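Local coordinates for protein translation initiation factor eIF2B, subunit delta (Archaeoglobus fulgidus, PDB 1T5O) that probably catalyses the isomerisation of methylthioribose-1-phosphate to methylthioribulose-1-phosphate, a reaction of methionine biosynthesis, at residues I6-G11 and G57-A62. Numbering follows the deposited sequence.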
loop_
_atom_site.group_PDB
_atom_site.type_symbol
_atom_site.label_atom_id
_atom_site.label_comp_id
_atom_site.label_asym_id
_atom_site.label_seq_id
_atom_site.Cartn_x
_atom_site.Cartn_y
_atom_site.Cartn_z
ATOM N N ILE A 6 27.470 8.313 0.919
ATOM C CA ILE A 6 28.660 7.473 0.841
ATOM C C ILE A 6 29.798 8.432 0.490
ATOM O O ILE A 6 29.650 9.290 -0.397
ATOM C CB ILE A 6 28.509 6.365 -0.237
ATOM C CG1 ILE A 6 29.805 5.563 -0.344
ATOM C CG2 ILE A 6 28.166 6.974 -1.604
ATOM C CD1 ILE A 6 29.686 4.387 -1.290
ATOM N N PHE A 7 30.918 8.316 1.206
ATOM C CA PHE A 7 32.050 9.206 0.975
ATOM C C PHE A 7 33.388 8.647 1.486
ATOM O O PHE A 7 33.453 7.570 2.075
ATOM C CB PHE A 7 31.767 10.554 1.649
ATOM C CG PHE A 7 31.381 10.424 3.100
ATOM C CD1 PHE A 7 30.100 10.000 3.458
ATOM C CD2 PHE A 7 32.303 10.685 4.106
ATOM C CE1 PHE A 7 29.744 9.837 4.790
ATOM C CE2 PHE A 7 31.960 10.525 5.443
ATOM C CZ PHE A 7 30.677 10.101 5.787
ATOM N N TRP A 8 34.460 9.391 1.245
ATOM C CA TRP A 8 35.779 8.973 1.702
ATOM C C TRP A 8 36.276 9.948 2.757
ATOM O O TRP A 8 36.313 11.157 2.541
ATOM C CB TRP A 8 36.772 8.929 0.546
ATOM C CG TRP A 8 38.037 8.205 0.912
ATOM C CD1 TRP A 8 39.146 8.724 1.543
ATOM C CD2 TRP A 8 38.307 6.815 0.699
ATOM N NE1 TRP A 8 40.086 7.732 1.729
ATOM C CE2 TRP A 8 39.597 6.552 1.220
ATOM C CE3 TRP A 8 37.581 5.761 0.117
ATOM C CZ2 TRP A 8 40.179 5.279 1.173
ATOM C CZ3 TRP A 8 38.160 4.495 0.073
ATOM C CH2 TRP A 8 39.450 4.267 0.601
ATOM N N ASP A 9 36.633 9.408 3.907
ATOM C CA ASP A 9 37.123 10.195 5.029
ATOM C C ASP A 9 37.963 9.192 5.791
ATOM O O ASP A 9 37.482 8.545 6.727
ATOM C CB ASP A 9 35.961 10.652 5.898
ATOM C CG ASP A 9 35.919 12.147 6.069
ATOM O OD1 ASP A 9 35.888 12.865 5.039
ATOM O OD2 ASP A 9 35.907 12.606 7.236
ATOM N N ASP A 10 39.215 9.060 5.369
ATOM C CA ASP A 10 40.132 8.095 5.967
ATOM C C ASP A 10 39.480 6.731 5.824
ATOM O O ASP A 10 39.389 5.961 6.778
ATOM C CB ASP A 10 40.384 8.405 7.445
ATOM C CG ASP A 10 41.003 9.775 7.657
ATOM O OD1 ASP A 10 41.735 10.255 6.761
ATOM O OD2 ASP A 10 40.764 10.367 8.735
ATOM N N GLY A 11 39.006 6.445 4.614
ATOM C CA GLY A 11 38.359 5.178 4.365
ATOM C C GLY A 11 36.946 5.378 3.871
ATOM O O GLY A 11 36.378 6.465 4.014
ATOM N N GLY A 57 35.028 1.327 -4.234
ATOM C CA GLY A 57 35.370 -0.067 -4.012
ATOM C C GLY A 57 36.782 -0.348 -4.496
ATOM O O GLY A 57 37.558 -1.001 -3.801
ATOM N N ILE A 58 37.102 0.154 -5.691
ATOM C CA ILE A 58 38.420 -0.015 -6.306
ATOM C C ILE A 58 39.484 0.732 -5.496
ATOM O O ILE A 58 40.592 0.230 -5.318
ATOM C CB ILE A 58 38.415 0.510 -7.781
ATOM C CG1 ILE A 58 37.392 -0.275 -8.618
ATOM C CG2 ILE A 58 39.822 0.454 -8.384
ATOM C CD1 ILE A 58 37.539 -1.812 -8.576
ATOM N N ALA A 59 39.155 1.933 -5.012
ATOM C CA ALA A 59 40.104 2.698 -4.204
ATOM C C ALA A 59 40.337 1.911 -2.916
ATOM O O ALA A 59 41.452 1.841 -2.388
ATOM C CB ALA A 59 39.546 4.073 -3.883
ATOM N N LEU A 60 39.268 1.307 -2.420
ATOM C CA LEU A 60 39.345 0.507 -1.213
ATOM C C LEU A 60 40.204 -0.734 -1.470
ATOM O O LEU A 60 41.151 -1.009 -0.745
ATOM C CB LEU A 60 37.936 0.088 -0.767
ATOM C CG LEU A 60 37.812 -0.817 0.468
ATOM C CD1 LEU A 60 38.583 -0.214 1.649
ATOM C CD2 LEU A 60 36.344 -0.990 0.824
ATOM N N ALA A 61 39.870 -1.485 -2.504
ATOM C CA ALA A 61 40.619 -2.696 -2.823
ATOM C C ALA A 61 42.122 -2.443 -2.972
ATOM O O ALA A 61 42.939 -3.317 -2.658
ATOM C CB ALA A 61 40.075 -3.315 -4.089
ATOM N N ALA A 62 42.482 -1.256 -3.457
ATOM C CA ALA A 62 43.883 -0.902 -3.661
ATOM C C ALA A 62 44.572 -0.444 -2.385
ATOM O O ALA A 62 45.791 -0.266 -2.367
ATOM C CB ALA A 62 44.001 0.193 -4.728
#
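Trp8, at the end of the edge strand 6-8, reaches across to the last turns of helix 47-61, where Ala61 N bonds to Gly57 O (2.7 Å) in the helical turn that carries Ala59 and Leu60. The indole is the one side chain of 6-11 that crosses the gap. With CG anti to the backbone N (chi1 -167°), the ring swings off the strand and brings its six-membered end to the helix. Trp8 CH2 meets Leu60 CA at 4.2 Å, edge-on and close to the ring plane, so the helix backbone itself is part of the surface touched. Trp8 CZ3 lies 4.2 Å from Ala59 CB, which approaches obliquely, and 4.5 Å from Leu60 CB. Behind the indole the chain turns back: Gly11 N stands 3.3 Å above the plane of the Trp8 ring, nearer its margin than its centre, and Asp9 N bonds to Gly11 O at 3.0 Å across the turn that leads into strand 12-15. Leu119 and Glu123 of helix 111-141 also touch Trp8, as does Tyr56 one turn earlier on helix 47-61, while Leu60 packs on Leu12. The N-terminal antiparallel sheet is thereby joined to helices 47-61 and 111-141, away from the residues predicted to bind substrate. No hydrogen bond spans the two segments; the contact is small and apolar, resting on van der Waals packing of the six-membered end of the indole against Ala59 CB and Leu60 CA and CB.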